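Cell cycle serine/threonine-protein kinase CDC5/MSD2 (Saccharomyces cerevisiae, PDB 6MF4) phosphorylates serine and threonine residues of target proteins to drive mitotic exit in budding yeast, its polo-box domain, the part crystallised here, serving in substrate recognition. Local coordinates at residues N222-A230 / T239-S247. Numbering follows the deposited sequence.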
loop_
_atom_site.group_PDB
_atom_site.type_symbol
_atom_site.label_atom_id
_atom_site.label_comp_id
_atom_site.label_asym_id
_atom_site.label_seq_id
_atom_site.Cartn_x
_atom_site.Cartn_y
_atom_site.Cartn_z
ATOM N N ASN A 222 3.428 -3.151 -8.372
ATOM C CA ASN A 222 3.918 -2.504 -9.587
ATOM C C ASN A 222 4.847 -3.442 -10.345
ATOM O O ASN A 222 5.965 -3.712 -9.901
ATOM C CB ASN A 222 4.664 -1.208 -9.256
ATOM C CG ASN A 222 3.752 -0.112 -8.740
ATOM O OD1 ASN A 222 2.565 -0.327 -8.488
ATOM N ND2 ASN A 222 4.314 1.084 -8.579
ATOM N N PHE A 223 4.387 -3.934 -11.491
ATOM C CA PHE A 223 5.159 -4.890 -12.278
ATOM C C PHE A 223 6.064 -4.168 -13.277
ATOM O O PHE A 223 5.847 -2.998 -13.594
ATOM C CB PHE A 223 4.214 -5.860 -12.994
ATOM C CG PHE A 223 3.320 -6.627 -12.058
ATOM C CD1 PHE A 223 3.722 -7.844 -11.534
ATOM C CD2 PHE A 223 2.084 -6.120 -11.689
ATOM C CE1 PHE A 223 2.904 -8.545 -10.665
ATOM C CE2 PHE A 223 1.265 -6.815 -10.819
ATOM C CZ PHE A 223 1.673 -8.028 -10.308
ATOM N N LYS A 224 7.078 -4.882 -13.759
ATOM C CA LYS A 224 8.077 -4.330 -14.675
ATOM C C LYS A 224 7.479 -3.684 -15.924
ATOM O O LYS A 224 8.058 -2.759 -16.491
ATOM C CB LYS A 224 9.048 -5.431 -15.102
ATOM C CG LYS A 224 9.911 -5.963 -13.973
ATOM N N ASP A 225 6.319 -4.175 -16.344
ATOM C CA ASP A 225 5.678 -3.712 -17.577
ATOM C C ASP A 225 4.832 -2.456 -17.350
ATOM O O ASP A 225 4.084 -2.028 -18.230
ATOM C CB ASP A 225 4.814 -4.829 -18.174
ATOM C CG ASP A 225 3.696 -5.271 -17.241
ATOM O OD1 ASP A 225 3.634 -4.769 -16.102
ATOM O OD2 ASP A 225 2.884 -6.134 -17.647
ATOM N N HIS A 226 4.962 -1.876 -16.161
ATOM C CA HIS A 226 4.260 -0.650 -15.787
ATOM C C HIS A 226 2.751 -0.847 -15.685
ATOM O O HIS A 226 2.002 0.123 -15.542
ATOM C CB HIS A 226 4.566 0.479 -16.773
ATOM C CG HIS A 226 4.468 1.844 -16.163
ATOM N ND1 HIS A 226 5.212 2.221 -15.065
ATOM C CD2 HIS A 226 3.706 2.915 -16.487
ATOM C CE1 HIS A 226 4.918 3.468 -14.745
ATOM N NE2 HIS A 226 4.005 3.910 -15.590
ATOM N N HIS A 227 2.302 -2.096 -15.765
ATOM C CA HIS A 227 0.952 -2.418 -15.348
ATOM C C HIS A 227 1.002 -2.520 -13.830
ATOM O O HIS A 227 1.935 -3.106 -13.279
ATOM C CB HIS A 227 0.447 -3.721 -15.978
ATOM C CG HIS A 227 0.412 -3.703 -17.479
ATOM N ND1 HIS A 227 -0.474 -2.924 -18.190
ATOM C CD2 HIS A 227 1.142 -4.381 -18.397
ATOM C CE1 HIS A 227 -0.284 -3.118 -19.487
ATOM N NE2 HIS A 227 0.690 -3.996 -19.636
ATOM N N LYS A 228 0.027 -1.917 -13.160
ATOM C CA LYS A 228 -0.056 -1.993 -11.710
ATOM C C LYS A 228 -1.398 -2.547 -11.302
ATOM O O LYS A 228 -2.412 -2.329 -11.970
ATOM C CB LYS A 228 0.140 -0.626 -11.058
ATOM C CG LYS A 228 1.245 0.208 -11.639
ATOM C CD LYS A 228 1.296 1.556 -10.933
ATOM C CE LYS A 228 2.128 2.561 -11.697
ATOM N NZ LYS A 228 3.269 1.921 -12.383
ATOM N N MET A 229 -1.395 -3.264 -10.190
ATOM C CA MET A 229 -2.614 -3.812 -9.636
ATOM C C MET A 229 -2.644 -3.562 -8.144
ATOM O O MET A 229 -1.624 -3.697 -7.461
ATOM C CB MET A 229 -2.716 -5.303 -9.938
ATOM C CG MET A 229 -3.007 -5.599 -11.402
ATOM S SD MET A 229 -2.837 -7.345 -11.814
ATOM C CE MET A 229 -3.810 -8.109 -10.518
ATOM N N ALA A 230 -3.814 -3.172 -7.652
ATOM C CA ALA A 230 -4.027 -3.003 -6.224
ATOM C C ALA A 230 -5.139 -3.935 -5.761
ATOM O O ALA A 230 -6.194 -4.011 -6.384
ATOM C CB ALA A 230 -4.364 -1.562 -5.897
ATOM N N THR A 239 -7.944 -3.515 -8.438
ATOM C CA THR A 239 -7.902 -2.255 -9.157
ATOM C C THR A 239 -6.764 -2.337 -10.150
ATOM O O THR A 239 -5.612 -2.561 -9.775
ATOM C CB THR A 239 -7.708 -1.058 -8.206
ATOM O OG1 THR A 239 -8.836 -0.961 -7.332
ATOM C CG2 THR A 239 -7.563 0.245 -8.984
ATOM N N TYR A 240 -7.097 -2.185 -11.423
ATOM C CA TYR A 240 -6.090 -2.207 -12.458
ATOM C C TYR A 240 -5.718 -0.784 -12.814
ATOM O O TYR A 240 -6.582 0.073 -13.002
ATOM C CB TYR A 240 -6.578 -2.960 -13.692
ATOM C CG TYR A 240 -5.618 -2.847 -14.851
ATOM C CD1 TYR A 240 -4.498 -3.661 -14.930
ATOM C CD2 TYR A 240 -5.824 -1.915 -15.855
ATOM C CE1 TYR A 240 -3.615 -3.555 -15.982
ATOM C CE2 TYR A 240 -4.948 -1.803 -16.910
ATOM C CZ TYR A 240 -3.847 -2.623 -16.970
ATOM O OH TYR A 240 -2.980 -2.500 -18.028
ATOM N N ILE A 241 -4.418 -0.544 -12.886
ATOM C CA ILE A 241 -3.891 0.747 -13.285
ATOM C C ILE A 241 -3.055 0.530 -14.541
ATOM O O ILE A 241 -2.008 -0.112 -14.496
ATOM C CB ILE A 241 -3.038 1.381 -12.175
ATOM C CG1 ILE A 241 -3.820 1.436 -10.855
ATOM C CG2 ILE A 241 -2.573 2.768 -12.584
ATOM C CD1 ILE A 241 -2.958 1.218 -9.628
ATOM N N SER A 242 -3.533 1.050 -15.665
ATOM C CA SER A 242 -2.859 0.845 -16.940
ATOM C C SER A 242 -1.566 1.661 -17.009
ATOM O O SER A 242 -1.358 2.564 -16.191
ATOM C CB SER A 242 -3.782 1.228 -18.095
ATOM O OG SER A 242 -3.863 2.636 -18.225
ATOM N N PRO A 243 -0.691 1.342 -17.981
ATOM C CA PRO A 243 0.557 2.096 -18.164
ATOM C C PRO A 243 0.332 3.581 -18.463
ATOM O O PRO A 243 1.294 4.349 -18.417
ATOM C CB PRO A 243 1.220 1.396 -19.357
ATOM C CG PRO A 243 0.659 0.018 -19.356
ATOM C CD PRO A 243 -0.745 0.148 -18.847
ATOM N N SER A 244 -0.908 3.967 -18.768
ATOM C CA SER A 244 -1.270 5.374 -18.942
ATOM C C SER A 244 -2.049 5.890 -17.727
ATOM O O SER A 244 -2.584 7.002 -17.747
ATOM C CB SER A 244 -2.097 5.561 -20.217
ATOM O OG SER A 244 -3.288 4.794 -20.175
ATOM N N HIS A 245 -2.119 5.053 -16.689
ATOM C CA HIS A 245 -2.634 5.420 -15.366
ATOM C C HIS A 245 -4.151 5.534 -15.351
ATOM O O HIS A 245 -4.727 6.204 -14.489
ATOM C CB HIS A 245 -2.004 6.730 -14.879
ATOM C CG HIS A 245 -0.524 6.643 -14.688
ATOM N ND1 HIS A 245 0.280 7.753 -14.550
ATOM C CD2 HIS A 245 0.296 5.571 -14.605
ATOM C CE1 HIS A 245 1.535 7.366 -14.397
ATOM N NE2 HIS A 245 1.571 6.047 -14.427
ATOM N N GLU A 246 -4.793 4.857 -16.295
ATOM C CA GLU A 246 -6.239 4.706 -16.274
ATOM C C GLU A 246 -6.589 3.674 -15.214
ATOM O O GLU A 246 -6.153 2.522 -15.296
ATOM C CB GLU A 246 -6.768 4.284 -17.647
ATOM C CG GLU A 246 -6.556 5.323 -18.741
ATOM C CD GLU A 246 -7.861 5.881 -19.279
ATOM O OE1 GLU A 246 -8.738 5.078 -19.668
ATOM O OE2 GLU A 246 -8.012 7.123 -19.311
ATOM N N SER A 247 -7.381 4.093 -14.231
ATOM C CA SER A 247 -7.703 3.258 -13.081
ATOM C C SER A 247 -9.129 2.721 -13.147
ATOM O O SER A 247 -10.080 3.475 -13.362
ATOM C CB SER A 247 -7.505 4.054 -11.792
ATOM O OG SER A 247 -7.857 3.285 -10.658
HETATM O O HOH W 1 0.788 2.431 -14.422
HETATM O O HOH W 2 -8.653 -2.593 -5.374
#
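H227 and Y240 meet near the open end of the antiparallel beta hairpin formed by strands 228-232 and 237-241, in the second polo box. H227 ND1 lies 2.5 Å from Y240 OH, a hydrogen bond in which either group could be the donor; the spacing is short enough to be read with caution. Each ring offers its edge, and the planes are turned 32° apart. Y240 reaches this point because its CG is anti to the backbone N (chi1 173°), which sends the ring along the strand toward H227. P243 also packs against the imidazole, with CD 3.2 Å from H227 ND1. With an alanine at position H227, the tyrosine hydroxyl would probably lose this partner and a gap would open beside the proline ring.

The strands themselves pair in register. K228 and I241 exchange two backbone bonds, and so do A230 and T239. M229 and Y240 form the non-hydrogen-bonded pair between them, on the face turned to helix 269-283, where M229 touches F269 and I276. K228 CB and I241 CD1 pack 3.9 Å apart on the other face.

A type I turn, F223-H226, leads into strand 228-232 from strand 219-223, and another, S242-H245, follows strand 237-241. One water bridges them, donating to H226 O and S242 O. Farther out, H226 NE2 and H245 NE2 make a weak hydrogen bond of 3.4 Å. The two rings meet rim to rim, with planes at 45°.

Second-shell bonds hold each turn. S242 OG accepts from E246 N and also bonds S244 OG. D225 forms an Asx turn, and its OD2 makes a salt bridge with K272 of helix 269-283. In that turn H227 N donates to D225 OD1 over 3.0 Å, approaching from above the carboxylate plane.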